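Long-range contact in C-domain type II peptide synthetase (PDB 4ZNM), which is a free-standing condensation-domain protein of the peptide synthetase type, built on the two-lobed fold of the CoA-dependent acyltransferase superfamily: residues Q367-E380 / D408-G420. Residues are numbered along the deposited sequence; the frame is centred on the assembly and turned at random.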
loop_
_atom_site.group_PDB
_atom_site.type_symbol
_atom_site.label_atom_id
_atom_site.label_comp_id
_atom_site.label_asym_id
_atom_site.label_seq_id
_atom_site.Cartn_x
_atom_site.Cartn_y
_atom_site.Cartn_z
ATOM N N GLN A 367 19.192 -2.302 -3.719
ATOM C CA GLN A 367 18.059 -1.577 -3.181
ATOM C C GLN A 367 17.407 -2.316 -2.032
ATOM O O GLN A 367 17.491 -3.539 -1.907
ATOM C CB GLN A 367 17.006 -1.341 -4.261
ATOM C CG GLN A 367 17.349 -0.331 -5.304
ATOM C CD GLN A 367 16.212 -0.185 -6.322
ATOM O OE1 GLN A 367 15.873 -1.142 -7.004
ATOM N NE2 GLN A 367 15.601 1.003 -6.392
ATOM N N ILE A 368 16.698 -1.585 -1.206
ATOM C CA ILE A 368 15.991 -2.245 -0.150
ATOM C C ILE A 368 14.619 -2.711 -0.646
ATOM O O ILE A 368 14.035 -2.131 -1.561
ATOM C CB ILE A 368 15.857 -1.368 1.077
ATOM C CG1 ILE A 368 15.108 -0.093 0.774
ATOM C CG2 ILE A 368 17.227 -1.032 1.641
ATOM C CD1 ILE A 368 14.124 0.192 1.857
ATOM N N SER A 369 14.141 -3.775 -0.022
ATOM C CA SER A 369 12.809 -4.270 -0.257
ATOM C C SER A 369 11.966 -4.155 1.000
ATOM O O SER A 369 12.465 -4.165 2.133
ATOM C CB SER A 369 12.844 -5.721 -0.735
ATOM O OG SER A 369 13.061 -6.585 0.361
ATOM N N VAL A 370 10.677 -4.001 0.761
ATOM C CA VAL A 370 9.665 -3.913 1.791
ATOM C C VAL A 370 8.647 -5.042 1.574
ATOM O O VAL A 370 8.258 -5.324 0.445
ATOM C CB VAL A 370 8.939 -2.550 1.734
ATOM C CG1 VAL A 370 7.908 -2.444 2.813
ATOM C CG2 VAL A 370 9.916 -1.388 1.867
ATOM N N PHE A 371 8.162 -5.623 2.652
ATOM C CA PHE A 371 7.168 -6.685 2.564
ATOM C C PHE A 371 5.987 -6.285 3.436
ATOM O O PHE A 371 6.108 -6.245 4.648
ATOM C CB PHE A 371 7.780 -8.009 2.998
ATOM C CG PHE A 371 6.952 -9.236 2.638
ATOM C CD1 PHE A 371 5.912 -9.650 3.439
ATOM C CD2 PHE A 371 7.258 -9.980 1.515
ATOM C CE1 PHE A 371 5.155 -10.779 3.106
ATOM C CE2 PHE A 371 6.516 -11.112 1.171
ATOM C CZ PHE A 371 5.462 -11.511 1.975
ATOM N N GLN A 372 4.861 -5.953 2.808
ATOM C CA GLN A 372 3.726 -5.393 3.538
ATOM C C GLN A 372 2.431 -6.120 3.312
ATOM O O GLN A 372 2.167 -6.621 2.238
ATOM C CB GLN A 372 3.501 -3.914 3.166
ATOM C CG GLN A 372 2.612 -3.604 1.997
ATOM C CD GLN A 372 2.253 -2.127 1.932
ATOM O OE1 GLN A 372 2.610 -1.448 0.987
ATOM N NE2 GLN A 372 1.529 -1.634 2.934
ATOM N N ALA A 373 1.600 -6.090 4.338
ATOM C CA ALA A 373 0.203 -6.452 4.216
ATOM C C ALA A 373 -0.580 -5.168 4.003
ATOM O O ALA A 373 -0.386 -4.188 4.689
ATOM C CB ALA A 373 -0.282 -7.202 5.476
ATOM N N VAL A 374 -1.465 -5.180 3.030
ATOM C CA VAL A 374 -2.384 -4.086 2.825
ATOM C C VAL A 374 -3.307 -3.980 4.022
ATOM O O VAL A 374 -3.903 -4.964 4.451
ATOM C CB VAL A 374 -3.206 -4.293 1.535
ATOM C CG1 VAL A 374 -4.228 -3.190 1.375
ATOM C CG2 VAL A 374 -2.309 -4.307 0.344
ATOM N N HIS A 375 -3.435 -2.770 4.542
ATOM C CA HIS A 375 -4.287 -2.512 5.687
ATOM C C HIS A 375 -5.553 -1.792 5.235
ATOM O O HIS A 375 -5.527 -0.652 4.766
ATOM C CB HIS A 375 -3.534 -1.688 6.733
ATOM C CG HIS A 375 -4.373 -1.306 7.907
ATOM N ND1 HIS A 375 -4.623 -2.160 8.961
ATOM C CD2 HIS A 375 -5.027 -0.155 8.191
ATOM C CE1 HIS A 375 -5.401 -1.552 9.841
ATOM N NE2 HIS A 375 -5.660 -0.334 9.397
ATOM N N ALA A 376 -6.671 -2.475 5.354
ATOM C CA ALA A 376 -7.933 -1.928 4.894
ATOM C C ALA A 376 -9.052 -2.528 5.736
ATOM O O ALA A 376 -8.955 -3.679 6.137
ATOM C CB ALA A 376 -8.135 -2.227 3.414
ATOM N N PRO A 377 -10.105 -1.751 6.023
ATOM C CA PRO A 377 -11.145 -2.324 6.885
ATOM C C PRO A 377 -11.670 -3.674 6.366
ATOM O O PRO A 377 -11.631 -3.951 5.150
ATOM C CB PRO A 377 -12.238 -1.250 6.870
ATOM C CG PRO A 377 -11.519 0.010 6.567
ATOM C CD PRO A 377 -10.434 -0.379 5.610
ATOM N N ALA A 378 -12.129 -4.513 7.295
ATOM C CA ALA A 378 -12.593 -5.857 6.968
ATOM C C ALA A 378 -13.848 -5.809 6.092
ATOM O O ALA A 378 -14.771 -5.026 6.353
ATOM C CB ALA A 378 -12.868 -6.640 8.247
ATOM N N SER A 379 -13.867 -6.644 5.054
ATOM C CA SER A 379 -15.045 -6.807 4.206
ATOM C C SER A 379 -15.120 -8.226 3.690
ATOM O O SER A 379 -14.148 -8.749 3.146
ATOM C CB SER A 379 -15.032 -5.845 3.012
ATOM O OG SER A 379 -16.190 -6.039 2.197
ATOM N N GLU A 380 -16.282 -8.844 3.846
ATOM C CA GLU A 380 -16.495 -10.156 3.268
ATOM C C GLU A 380 -17.716 -10.108 2.391
ATOM O O GLU A 380 -18.855 -10.076 2.868
ATOM C CB GLU A 380 -16.645 -11.234 4.338
ATOM C CG GLU A 380 -15.967 -12.534 3.925
ATOM C CD GLU A 380 -16.253 -13.687 4.871
ATOM O OE1 GLU A 380 -17.067 -13.511 5.806
ATOM O OE2 GLU A 380 -15.670 -14.773 4.669
ATOM N N ASP A 408 12.016 4.281 -4.227
ATOM C CA ASP A 408 13.379 3.725 -4.358
ATOM C C ASP A 408 13.481 2.384 -3.664
ATOM O O ASP A 408 13.958 2.286 -2.552
ATOM C CB ASP A 408 14.413 4.720 -3.788
ATOM C CG ASP A 408 15.862 4.444 -4.255
ATOM O OD1 ASP A 408 16.168 3.350 -4.764
ATOM O OD2 ASP A 408 16.720 5.339 -4.073
ATOM N N GLY A 409 13.031 1.344 -4.340
ATOM C CA GLY A 409 13.118 0.003 -3.795
ATOM C C GLY A 409 12.176 -0.996 -4.412
ATOM O O GLY A 409 11.575 -0.755 -5.467
ATOM N N VAL A 410 12.085 -2.139 -3.756
ATOM C CA VAL A 410 11.224 -3.244 -4.190
ATOM C C VAL A 410 10.099 -3.343 -3.174
ATOM O O VAL A 410 10.342 -3.228 -1.968
ATOM C CB VAL A 410 12.015 -4.556 -4.280
ATOM C CG1 VAL A 410 11.122 -5.722 -4.593
ATOM C CG2 VAL A 410 13.107 -4.428 -5.321
ATOM N N LEU A 411 8.869 -3.516 -3.637
ATOM C CA LEU A 411 7.770 -3.589 -2.712
ATOM C C LEU A 411 6.908 -4.833 -2.965
ATOM O O LEU A 411 6.417 -5.052 -4.078
ATOM C CB LEU A 411 6.925 -2.343 -2.799
ATOM C CG LEU A 411 5.659 -2.329 -1.964
ATOM C CD1 LEU A 411 6.043 -2.384 -0.535
ATOM C CD2 LEU A 411 4.861 -1.076 -2.232
ATOM N N TRP A 412 6.746 -5.641 -1.922
ATOM C CA TRP A 412 5.759 -6.726 -1.935
ATOM C C TRP A 412 4.544 -6.251 -1.187
ATOM O O TRP A 412 4.646 -5.808 -0.054
ATOM C CB TRP A 412 6.277 -7.991 -1.271
ATOM C CG TRP A 412 7.492 -8.574 -1.817
ATOM C CD1 TRP A 412 8.746 -8.092 -1.693
ATOM C CD2 TRP A 412 7.601 -9.809 -2.529
ATOM N NE1 TRP A 412 9.633 -8.933 -2.307
ATOM C CE2 TRP A 412 8.950 -9.996 -2.824
ATOM C CE3 TRP A 412 6.675 -10.772 -2.942
ATOM C CZ2 TRP A 412 9.414 -11.115 -3.531
ATOM C CZ3 TRP A 412 7.129 -11.863 -3.638
ATOM C CH2 TRP A 412 8.483 -12.033 -3.915
ATOM N N SER A 413 3.387 -6.358 -1.818
ATOM C CA SER A 413 2.129 -5.866 -1.267
ATOM C C SER A 413 1.097 -7.001 -1.317
ATOM O O SER A 413 0.674 -7.387 -2.404
ATOM C CB SER A 413 1.653 -4.646 -2.066
ATOM O OG SER A 413 0.437 -4.114 -1.557
ATOM N N ILE A 414 0.728 -7.533 -0.149
ATOM C CA ILE A 414 -0.158 -8.685 -0.038
ATOM C C ILE A 414 -1.516 -8.270 0.518
ATOM O O ILE A 414 -1.569 -7.769 1.644
ATOM C CB ILE A 414 0.414 -9.757 0.897
ATOM C CG1 ILE A 414 1.887 -10.050 0.590
ATOM C CG2 ILE A 414 -0.425 -11.014 0.828
ATOM C CD1 ILE A 414 2.125 -10.663 -0.722
ATOM N N HIS A 415 -2.611 -8.518 -0.212
ATOM C CA HIS A 415 -3.937 -8.397 0.387
ATOM C C HIS A 415 -4.420 -9.760 0.858
ATOM O O HIS A 415 -4.486 -10.701 0.085
ATOM C CB HIS A 415 -4.962 -7.796 -0.583
ATOM C CG HIS A 415 -6.345 -7.755 -0.024
ATOM N ND1 HIS A 415 -7.358 -8.579 -0.475
ATOM C CD2 HIS A 415 -6.873 -7.025 0.986
ATOM C CE1 HIS A 415 -8.455 -8.341 0.221
ATOM N NE2 HIS A 415 -8.188 -7.404 1.114
ATOM N N ILE A 416 -4.784 -9.843 2.131
ATOM C CA ILE A 416 -5.217 -11.098 2.734
ATOM C C ILE A 416 -6.720 -11.023 2.965
ATOM O O ILE A 416 -7.206 -10.259 3.785
ATOM C CB ILE A 416 -4.450 -11.375 4.024
ATOM C CG1 ILE A 416 -2.971 -11.572 3.689
ATOM C CG2 ILE A 416 -5.012 -12.608 4.736
ATOM C CD1 ILE A 416 -2.057 -11.296 4.824
ATOM N N ASP A 417 -7.453 -11.812 2.213
ATOM C CA ASP A 417 -8.893 -11.741 2.267
ATOM C C ASP A 417 -9.423 -12.494 3.484
ATOM O O ASP A 417 -8.805 -13.484 3.923
ATOM C CB ASP A 417 -9.499 -12.303 0.990
ATOM C CG ASP A 417 -10.840 -11.687 0.680
ATOM O OD1 ASP A 417 -11.853 -12.239 1.168
ATOM O OD2 ASP A 417 -10.869 -10.651 -0.033
ATOM N N PRO A 418 -10.557 -12.013 4.044
ATOM C CA PRO A 418 -11.256 -12.741 5.112
ATOM C C PRO A 418 -11.710 -14.123 4.653
ATOM O O PRO A 418 -11.649 -15.089 5.419
ATOM C CB PRO A 418 -12.467 -11.842 5.426
ATOM C CG PRO A 418 -12.067 -10.484 4.970
ATOM C CD PRO A 418 -11.196 -10.707 3.772
ATOM N N SER A 419 -12.154 -14.200 3.399
ATOM C CA SER A 419 -12.623 -15.452 2.800
ATOM C C SER A 419 -11.558 -16.547 2.834
ATOM O O SER A 419 -11.870 -17.735 2.707
ATOM C CB SER A 419 -13.046 -15.219 1.345
ATOM O OG SER A 419 -11.991 -14.578 0.620
ATOM N N GLY A 420 -10.304 -16.139 2.985
ATOM C CA GLY A 420 -9.197 -17.061 2.936
ATOM C C GLY A 420 -8.208 -16.747 1.829
ATOM O O GLY A 420 -7.057 -17.141 1.920
HETATM O O HOH W 1 13.235 -1.612 -7.482
HETATM O O HOH W 2 16.546 1.228 -1.999
HETATM O O HOH W 3 -4.194 -7.591 3.979
#
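Strands 367-373 and 410-416 run side by side in parallel, their axes 9° apart, and show how a parallel pair is stitched. The even-numbered residues Val-370 and Gln-372 each donate and accept, and the six backbone bonds begin with Val-410 N to Ile-368 O (2.9 Å) and finish with Val-374 N to Ile-414 O. Beyond this last bond a water joins Val-374 O to Ile-416 N and the chains part. At the other end Gln-367 NE2 reaches Asp-408 OD1 at 2.9 Å in an almost straight bond; OD1 lies in the Gln-367 amide plane, although the carboxylate plane is turned 53° from it. Asp-408 OD2 pairs with Arg-234. A second water links Gln-367 OE1 to Gly-409 O.

These are neighbouring strands of the mixed sheet 227-229, 366-373, 410-416, 422-429 and 242-249, within the condensation domain. One face carries Ser-369, Val-410, Phe-371, Trp-412, Ala-373 and Ile-414 and is packed against helices 268-284 and 435-454. There Phe-371 and Trp-412 meet obliquely, planes 35° apart: with Trp-412 CG beside its backbone N (chi1 -58°), Phe-371 CE2 lies 3.7 Å above the indole plane, displaced toward its rim, while Val-370 O lies at the indole edge. Tyr-276 stacks on Phe-371, meets Trp-412 edge-to-face and bonds to Ser-369 OG. On the other face Leu-411 CD1 rests 3.7 Å from Val-370 CB; just past the paired residues, Val-374 CG2 touches Ser-413 OG. Further along, where order is poor, Pro-418 CG abuts Ser-379 O.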